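PDB 2OG5: L-asparagine oxygenase from Streptomyces coelicolor, which hydroxylates L-asparagine at C3 with iron(II), 2-oxoglutarate and O2, giving the (2S,3S)-3-hydroxyasparagine built into the calcium-dependent lipopeptide antibiotic. Local coordinates for residues T57-R62 / A66-A71; G89-S94 / C138-P143; E166-G169 / L175-F178. All blocks are in the same frame, centred on the assembly; numbering follows the deposited sequence.

Interaction 1 (T57-R62 / A66-A71); sequences TQATGR and AEWVEA
Trp68 lies against the backbone of Thr60, Gly61 and Arg62 in a helix-loop-helix connection, where the chain leaves helix 42-58 and returns as helix 66-76. Its CB sits tightly on the carbonyl of Arg62, 3.1 Å from Arg62 O, and CG comes next, with Arg62 C lying over one face of the ring at 3.5 Å. CD1 meets Thr60 O at the ring edge, 3.4 Å away, and Gly61 O comes near it obliquely. NE1 gives its hydrogen to a water in the ring plane, 3.0 Å from the water oxygen, and this water also sits beside Ala59 O. Leu55 of helix 42-58 and Ala131 and Leu134 of helix 128-140 also pack on the buried indole. A broad ring with one polar edge suits a place between loop backbone and apolar helices.

Small residues allow the close approach. Ala59 CB makes an off-centre CH-pi contact, 4.3 Å from the centroid of the five-membered ring of Trp68, and also touches Ala71 CB at 3.9 Å. Gly61 takes a positive phi of 83°, which glycine tolerates readily as the chain turns. Arg62 NH1 forms a salt bridge with Glu125.

On the solvent side, a second water donates to both Thr60 O and Glu67 O, joining loop to helix. Glu67 CG stands between the backbone N and the carbonyl carbon (chi1 71°), and the chain extended beyond it carries the carboxylate to Thr60. There Thr60 OG1 donates to Glu67 OE1 over 2.7 Å, meeting this oxygen from above the carboxylate plane, 52° out of it.

Interaction 2 (G89-S94 / C138-P143); sequences GFRRDS and CGLGDP
Arg91 reaches from helix 81-92 toward Leu140 at the last turn of helix 128-140, its aliphatic stem extended and its guanidinium turned edge-on to the leucine carbonyl. With CG anti to the backbone N (chi1 -171°) and no bend as far as NE, the chain spans the gap between the helices. NE then donates to Leu140 O over 2.8 Å in a nearly straight bond of 164°. The acceptor lies in the guanidinium plane, but the two flat groups do not match in the same way, since NE stands above the carbonyl plane, 35° out of it. The arginine side chain also touches Thr334.

This carbonyl ends a helix that runs into strand 142-146 of the jelly-roll core. Gly141, with positive phi, makes the break, and a cationic donor is probably favoured where the helix dipole leaves partial negative charge.

The leucine side chain leaves roughly at right angles to its carbonyl. Its CD2 touches the foot of the arginine chain, 3.8 Å from Arg91 CB, while the apolar side chain also packs on Ile303 of strand 301-305, a residue that Phe90 touches as well.

Interaction 3 (E166-G169 / L175-F178); sequences EFQG and LLTF
Gln168 brings its side-chain amide to the start of strand 176-179, an edge strand of the small antiparallel sheet in this jelly-roll oxygenase. It is the centre of an inverse gamma turn, closed by a weak bond from Gly169 N to Phe167 O.

The hydrogen bonds come first. Gln168 NE2 donates to Leu175 O over 2.9 Å, nearly straight at 170° and close to the amide plane. Gln168 OE1 accepts from Thr177 N, also at 2.9 Å, with the N-H in the carbonyl plane and on a lone pair. One primary amide therefore satisfies a C=O and an N-H two residues apart, much as a neighbouring strand would, while the backbone of Leu176 bonds to Arg313 of strand 309-313. Glutamine suits the place because it carries donor and acceptor side by side on a chain that can fold back: the bend at chi2 (-65°) brings the amide round to the strand. With its oxygen accepting and its nitrogen donating, the amide is held in one of its two flips.

Van der Waals contact is made by one leucine branch: Leu176 CD1 lies 3.6 Å from Gly169 N and 3.5 Å from Gln168 OE1. Leucine suits this position because its branched apolar chain can lie against Gly169 and still reach close to the metal ligand His179. Gly169 is almost fully extended, and the ring of Phe167 occupies the side where a side chain would stand.

The last group leads to the active site. His179, with Glu181 and His311, binds the iron and holds a sodium ion in this crystal. Asn170, a binder of asparagine, directly follows Gly169. Water 3 donates to Gln168 OE1 at 2.7 Å and to Thr177 O at 3.0 Å, and Thr177 O also accepts from ND1 of the iron ligand His179.

Overall arrangement
From the N terminus, interaction 1 closes the short loop between helix 42-58 and helix 66-76. The chain then passes through helix 81-92, and interaction 2 closes a much longer excursion by joining that helix to the junction of helix 128-140 and strand 142-146. Interaction 3 closes a small loop leading into strand 176-179. The three are in series; none nests in or crosses another. Interactions 1 and 2 touch where Val69 CG1 of helix 66-76 meets Cys138 SG, 3.8 Å away, and Pro143. Interaction 3 lies across the chain's centre, its own centre about 34 Å from that of interaction 1, beside the metal site rather than the helices.

Interaction 1 (T57-R62 / A66-A71)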
loop_
_atom_site.group_PDB
_atom_site.type_symbol
_atom_site.label_atom_id
_atom_site.label_comp_id
_atom_site.label_asym_id
_atom_site.label_seq_id
_atom_site.Cartn_x
_atom_site.Cartn_y
_atom_site.Cartn_z
ATOM N N THR A 57 -12.994 -19.505 6.623
ATOM C CA THR A 57 -14.150 -20.414 6.563
ATOM C C THR A 57 -14.979 -20.465 7.843
ATOM O O THR A 57 -16.172 -20.769 7.775
ATOM C CB THR A 57 -13.728 -21.854 6.203
ATOM O OG1 THR A 57 -12.845 -22.363 7.208
ATOM C CG2 THR A 57 -13.057 -21.895 4.836
ATOM N N GLN A 58 -14.369 -20.181 8.997
ATOM C CA GLN A 58 -15.053 -20.357 10.287
ATOM C C GLN A 58 -15.465 -19.068 10.987
ATOM O O GLN A 58 -16.418 -19.074 11.756
ATOM C CB GLN A 58 -14.209 -21.199 11.254
ATOM C CG GLN A 58 -13.749 -22.539 10.691
ATOM C CD GLN A 58 -13.196 -23.475 11.766
ATOM O OE1 GLN A 58 -12.920 -23.061 12.896
ATOM N NE2 GLN A 58 -13.027 -24.742 11.412
ATOM N N ALA A 59 -14.760 -17.966 10.749
ATOM C CA ALA A 59 -15.086 -16.728 11.454
ATOM C C ALA A 59 -16.467 -16.208 11.059
ATOM O O ALA A 59 -16.848 -16.259 9.894
ATOM C CB ALA A 59 -14.022 -15.672 11.201
ATOM N N THR A 60 -17.221 -15.721 12.041
ATOM C CA THR A 60 -18.542 -15.158 11.780
ATOM C C THR A 60 -18.405 -13.769 11.160
ATOM O O THR A 60 -17.429 -13.057 11.410
ATOM C CB THR A 60 -19.408 -15.094 13.055
ATOM O OG1 THR A 60 -18.788 -14.244 14.025
ATOM C CG2 THR A 60 -19.588 -16.481 13.636
ATOM N N GLY A 61 -19.382 -13.398 10.343
ATOM C CA GLY A 61 -19.389 -12.103 9.678
ATOM C C GLY A 61 -18.544 -12.107 8.426
ATOM O O GLY A 61 -18.234 -13.160 7.863
ATOM N N ARG A 62 -18.146 -10.913 7.997
ATOM C CA ARG A 62 -17.385 -10.739 6.772
ATOM C C ARG A 62 -16.314 -9.692 7.026
ATOM O O ARG A 62 -16.426 -8.937 7.987
ATOM C CB ARG A 62 -18.302 -10.279 5.654
ATOM C CG ARG A 62 -19.401 -11.274 5.324
ATOM C CD ARG A 62 -20.095 -10.869 4.059
ATOM N NE ARG A 62 -20.696 -9.549 4.207
ATOM C CZ ARG A 62 -21.079 -8.771 3.200
ATOM N NH1 ARG A 62 -20.953 -9.173 1.943
ATOM N NH2 ARG A 62 -21.597 -7.579 3.460
ATOM N N ALA A 66 -16.482 -5.474 12.259
ATOM C CA ALA A 66 -15.548 -5.428 13.382
ATOM C C ALA A 66 -15.268 -6.816 13.972
ATOM O O ALA A 66 -14.148 -7.097 14.372
ATOM C CB ALA A 66 -16.048 -4.468 14.463
ATOM N N GLU A 67 -16.266 -7.698 14.003
ATOM C CA GLU A 67 -16.055 -9.023 14.588
ATOM C C GLU A 67 -15.098 -9.884 13.763
ATOM O O GLU A 67 -14.430 -10.763 14.305
ATOM C CB GLU A 67 -17.388 -9.756 14.796
ATOM C CG GLU A 67 -18.073 -10.217 13.533
ATOM C CD GLU A 67 -19.453 -10.765 13.807
ATOM O OE1 GLU A 67 -19.560 -11.727 14.599
ATOM O OE2 GLU A 67 -20.424 -10.217 13.244
ATOM N N TRP A 68 -15.040 -9.637 12.455
ATOM C CA TRP A 68 -14.141 -10.380 11.574
ATOM C C TRP A 68 -12.741 -9.824 11.735
ATOM O O TRP A 68 -11.775 -10.585 11.780
ATOM C CB TRP A 68 -14.601 -10.270 10.121
ATOM C CG TRP A 68 -14.279 -11.445 9.233
ATOM C CD1 TRP A 68 -15.102 -12.498 8.961
ATOM C CD2 TRP A 68 -13.084 -11.670 8.462
ATOM N NE1 TRP A 68 -14.495 -13.364 8.090
ATOM C CE2 TRP A 68 -13.259 -12.880 7.766
ATOM C CE3 TRP A 68 -11.882 -10.970 8.297
ATOM C CZ2 TRP A 68 -12.288 -13.406 6.930
ATOM C CZ3 TRP A 68 -10.925 -11.492 7.457
ATOM C CH2 TRP A 68 -11.136 -12.696 6.780
ATOM N N VAL A 69 -12.620 -8.502 11.824
ATOM C CA VAL A 69 -11.303 -7.908 12.080
ATOM C C VAL A 69 -10.768 -8.406 13.422
ATOM O O VAL A 69 -9.586 -8.698 13.530
ATOM C CB VAL A 69 -11.316 -6.356 12.014
ATOM C CG1 VAL A 69 -9.924 -5.792 12.262
ATOM C CG2 VAL A 69 -11.800 -5.881 10.651
ATOM N N GLU A 70 -11.631 -8.521 14.431
ATOM C CA GLU A 70 -11.227 -9.089 15.727
ATOM C C GLU A 70 -10.732 -10.533 15.592
ATOM O O GLU A 70 -9.710 -10.893 16.174
ATOM C CB GLU A 70 -12.390 -9.015 16.720
ATOM C CG GLU A 70 -12.059 -9.495 18.137
ATOM C CD GLU A 70 -13.239 -9.387 19.100
ATOM O OE1 GLU A 70 -14.324 -8.912 18.685
ATOM O OE2 GLU A 70 -13.099 -9.813 20.271
ATOM N N ALA A 71 -11.441 -11.357 14.819
ATOM C CA ALA A 71 -10.975 -12.728 14.562
ATOM C C ALA A 71 -9.610 -12.716 13.867
ATOM O O ALA A 71 -8.736 -13.534 14.170
ATOM C CB ALA A 71 -11.984 -13.503 13.734
HETATM O O HOH W 1 -15.518 -16.090 7.567
HETATM O O HOH W 2 -15.651 -13.258 13.502
#

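Interaction 2 (G89-S94 / C138-P143)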
loop_
_atom_site.group_PDB
_atom_site.type_symbol
_atom_site.label_atom_id
_atom_site.label_comp_id
_atom_site.label_asym_id
_atom_site.label_seq_id
_atom_site.Cartn_x
_atom_site.Cartn_y
_atom_site.Cartn_z
ATOM N N GLY A 89 10.305 -6.287 13.340
ATOM C CA GLY A 89 11.562 -5.645 13.007
ATOM C C GLY A 89 11.375 -4.593 11.927
ATOM O O GLY A 89 11.953 -3.513 11.998
ATOM N N PHE A 90 10.574 -4.913 10.923
ATOM C CA PHE A 90 10.267 -3.987 9.842
ATOM C C PHE A 90 9.500 -2.756 10.340
ATOM O O PHE A 90 9.755 -1.630 9.902
ATOM C CB PHE A 90 9.453 -4.713 8.765
ATOM C CG PHE A 90 9.048 -3.832 7.631
ATOM C CD1 PHE A 90 9.979 -3.403 6.706
ATOM C CD2 PHE A 90 7.742 -3.407 7.499
ATOM C CE1 PHE A 90 9.606 -2.572 5.666
ATOM C CE2 PHE A 90 7.374 -2.558 6.460
ATOM C CZ PHE A 90 8.311 -2.160 5.547
ATOM N N ARG A 91 8.568 -2.970 11.266
ATOM C CA ARG A 91 7.798 -1.859 11.833
ATOM C C ARG A 91 8.737 -0.920 12.583
ATOM O O ARG A 91 8.568 0.295 12.554
ATOM C CB ARG A 91 6.714 -2.377 12.768
ATOM C CG ARG A 91 5.724 -1.311 13.238
ATOM C CD ARG A 91 4.856 -1.851 14.366
ATOM N NE ARG A 91 3.727 -0.966 14.663
ATOM C CZ ARG A 91 3.763 0.087 15.482
ATOM N NH1 ARG A 91 4.860 0.439 16.135
ATOM N NH2 ARG A 91 2.664 0.807 15.645
ATOM N N ARG A 92 9.730 -1.484 13.252
ATOM C CA ARG A 92 10.693 -0.683 14.017
ATOM C C ARG A 92 11.663 0.075 13.111
ATOM O O ARG A 92 12.039 1.209 13.412
ATOM C CB ARG A 92 11.460 -1.575 14.991
ATOM C CG ARG A 92 12.554 -0.883 15.805
ATOM C CD ARG A 92 12.020 0.271 16.599
ATOM N NE ARG A 92 13.078 0.959 17.342
ATOM C CZ ARG A 92 13.735 2.015 16.879
ATOM N NH1 ARG A 92 13.479 2.493 15.666
ATOM N NH2 ARG A 92 14.657 2.597 17.627
ATOM N N ASP A 93 12.078 -0.568 12.023
ATOM C CA ASP A 93 13.013 0.018 11.069
ATOM C C ASP A 93 12.751 -0.594 9.692
ATOM O O ASP A 93 13.023 -1.768 9.471
ATOM C CB ASP A 93 14.444 -0.263 11.527
ATOM C CG ASP A 93 15.496 0.349 10.624
ATOM O OD1 ASP A 93 15.170 0.842 9.519
ATOM O OD2 ASP A 93 16.681 0.342 11.036
ATOM N N SER A 94 12.197 0.204 8.783
ATOM C CA SER A 94 11.831 -0.302 7.461
ATOM C C SER A 94 13.012 -0.328 6.481
ATOM O O SER A 94 12.857 -0.717 5.325
ATOM C CB SER A 94 10.644 0.481 6.903
ATOM O OG SER A 94 10.915 1.864 6.874
ATOM N N CYS A 138 -3.423 -6.251 11.359
ATOM C CA CYS A 138 -3.560 -6.252 12.812
ATOM C C CYS A 138 -2.242 -6.504 13.550
ATOM O O CYS A 138 -2.111 -6.155 14.729
ATOM C CB CYS A 138 -4.614 -7.276 13.246
ATOM S SG CYS A 138 -6.291 -6.829 12.839
ATOM N N GLY A 139 -1.281 -7.150 12.891
ATOM C CA GLY A 139 0.060 -7.303 13.427
ATOM C C GLY A 139 0.897 -6.040 13.387
ATOM O O GLY A 139 1.685 -5.776 14.309
ATOM N N LEU A 140 0.753 -5.253 12.321
ATOM C CA LEU A 140 1.526 -4.019 12.156
ATOM C C LEU A 140 0.878 -2.803 12.819
ATOM O O LEU A 140 1.534 -1.793 13.065
ATOM C CB LEU A 140 1.749 -3.723 10.673
ATOM C CG LEU A 140 2.829 -4.552 9.997
ATOM C CD1 LEU A 140 2.784 -4.343 8.485
ATOM C CD2 LEU A 140 4.205 -4.196 10.554
ATOM N N GLY A 141 -0.425 -2.885 13.070
ATOM C CA GLY A 141 -1.183 -1.761 13.605
ATOM C C GLY A 141 -2.639 -2.169 13.546
ATOM O O GLY A 141 -3.035 -3.095 14.245
ATOM N N ASP A 142 -3.428 -1.476 12.730
ATOM C CA ASP A 142 -4.803 -1.881 12.419
ATOM C C ASP A 142 -5.089 -1.555 10.975
ATOM O O ASP A 142 -4.496 -0.643 10.408
ATOM C CB ASP A 142 -5.793 -1.126 13.301
ATOM C CG ASP A 142 -5.717 -1.568 14.747
ATOM O OD1 ASP A 142 -6.213 -2.676 15.052
ATOM O OD2 ASP A 142 -5.140 -0.837 15.576
ATOM N N PRO A 143 -6.012 -2.299 10.354
ATOM C CA PRO A 143 -6.397 -1.920 9.010
ATOM C C PRO A 143 -7.246 -0.662 9.035
ATOM O O PRO A 143 -7.856 -0.346 10.047
ATOM C CB PRO A 143 -7.220 -3.111 8.534
ATOM C CG PRO A 143 -7.830 -3.646 9.794
ATOM C CD PRO A 143 -6.775 -3.456 10.856
#

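Interaction 3 (E166-G169 / L175-F178)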
loop_
_atom_site.group_PDB
_atom_site.type_symbol
_atom_site.label_atom_id
_atom_site.label_comp_id
_atom_site.label_asym_id
_atom_site.label_seq_id
_atom_site.Cartn_x
_atom_site.Cartn_y
_atom_site.Cartn_z
ATOM N N GLU A 166 -5.877 5.220 -18.734
ATOM C CA GLU A 166 -5.105 6.429 -18.435
ATOM C C GLU A 166 -5.247 6.921 -16.998
ATOM O O GLU A 166 -4.658 7.942 -16.640
ATOM C CB GLU A 166 -5.512 7.568 -19.378
ATOM C CG GLU A 166 -5.413 7.231 -20.852
ATOM C CD GLU A 166 -4.007 6.856 -21.292
ATOM O OE1 GLU A 166 -3.038 7.500 -20.828
ATOM O OE2 GLU A 166 -3.874 5.916 -22.107
ATOM N N PHE A 167 -6.013 6.206 -16.182
ATOM C CA PHE A 167 -6.275 6.612 -14.802
ATOM C C PHE A 167 -5.043 6.405 -13.932
ATOM O O PHE A 167 -4.413 5.344 -13.995
ATOM C CB PHE A 167 -7.441 5.790 -14.246
ATOM C CG PHE A 167 -7.949 6.262 -12.919
ATOM C CD1 PHE A 167 -8.607 7.483 -12.806
ATOM C CD2 PHE A 167 -7.805 5.473 -11.778
ATOM C CE1 PHE A 167 -9.085 7.915 -11.579
ATOM C CE2 PHE A 167 -8.288 5.911 -10.541
ATOM C CZ PHE A 167 -8.926 7.124 -10.447
ATOM N N GLN A 168 -4.712 7.414 -13.121
ATOM C CA GLN A 168 -3.638 7.305 -12.128
ATOM C C GLN A 168 -4.185 6.652 -10.864
ATOM O O GLN A 168 -4.418 7.319 -9.843
ATOM C CB GLN A 168 -3.050 8.687 -11.807
ATOM C CG GLN A 168 -2.255 9.300 -12.939
ATOM C CD GLN A 168 -1.011 8.488 -13.259
ATOM O OE1 GLN A 168 -0.200 8.220 -12.374
ATOM N NE2 GLN A 168 -0.866 8.082 -14.521
ATOM N N GLY A 169 -4.406 5.344 -10.942
ATOM C CA GLY A 169 -4.979 4.581 -9.848
ATOM C C GLY A 169 -5.143 3.105 -10.150
ATOM O O GLY A 169 -4.644 2.614 -11.173
ATOM N N LEU A 175 1.581 4.183 -17.208
ATOM C CA LEU A 175 2.550 4.400 -16.145
ATOM C C LEU A 175 1.906 5.151 -14.976
ATOM O O LEU A 175 1.308 6.220 -15.164
ATOM C CB LEU A 175 3.766 5.157 -16.681
ATOM C CG LEU A 175 4.925 5.314 -15.692
ATOM C CD1 LEU A 175 6.257 5.335 -16.420
ATOM C CD2 LEU A 175 4.761 6.561 -14.843
ATOM N N LEU A 176 2.035 4.576 -13.778
ATOM C CA LEU A 176 1.498 5.151 -12.557
ATOM C C LEU A 176 2.635 5.904 -11.881
ATOM O O LEU A 176 3.606 5.300 -11.421
ATOM C CB LEU A 176 0.983 4.049 -11.643
ATOM C CG LEU A 176 0.423 4.479 -10.292
ATOM C CD1 LEU A 176 -0.842 5.319 -10.466
ATOM C CD2 LEU A 176 0.145 3.271 -9.410
ATOM N N THR A 177 2.518 7.229 -11.844
ATOM C CA THR A 177 3.594 8.100 -11.361
ATOM C C THR A 177 3.798 7.957 -9.848
ATOM O O THR A 177 2.838 7.721 -9.103
ATOM C CB THR A 177 3.344 9.599 -11.745
ATOM O OG1 THR A 177 4.196 10.459 -10.981
ATOM C CG2 THR A 177 1.922 10.010 -11.498
ATOM N N PHE A 178 5.049 8.114 -9.409
ATOM C CA PHE A 178 5.421 7.958 -7.997
ATOM C C PHE A 178 4.605 8.840 -7.069
ATOM O O PHE A 178 4.419 10.030 -7.328
ATOM C CB PHE A 178 6.905 8.279 -7.779
ATOM C CG PHE A 178 7.838 7.211 -8.282
ATOM C CD1 PHE A 178 7.873 5.949 -7.699
ATOM C CD2 PHE A 178 8.709 7.485 -9.330
ATOM C CE1 PHE A 178 8.751 4.972 -8.173
ATOM C CE2 PHE A 178 9.586 6.513 -9.802
ATOM C CZ PHE A 178 9.611 5.266 -9.218
HETATM O O HOH W 3 -0.066 8.366 -9.706
#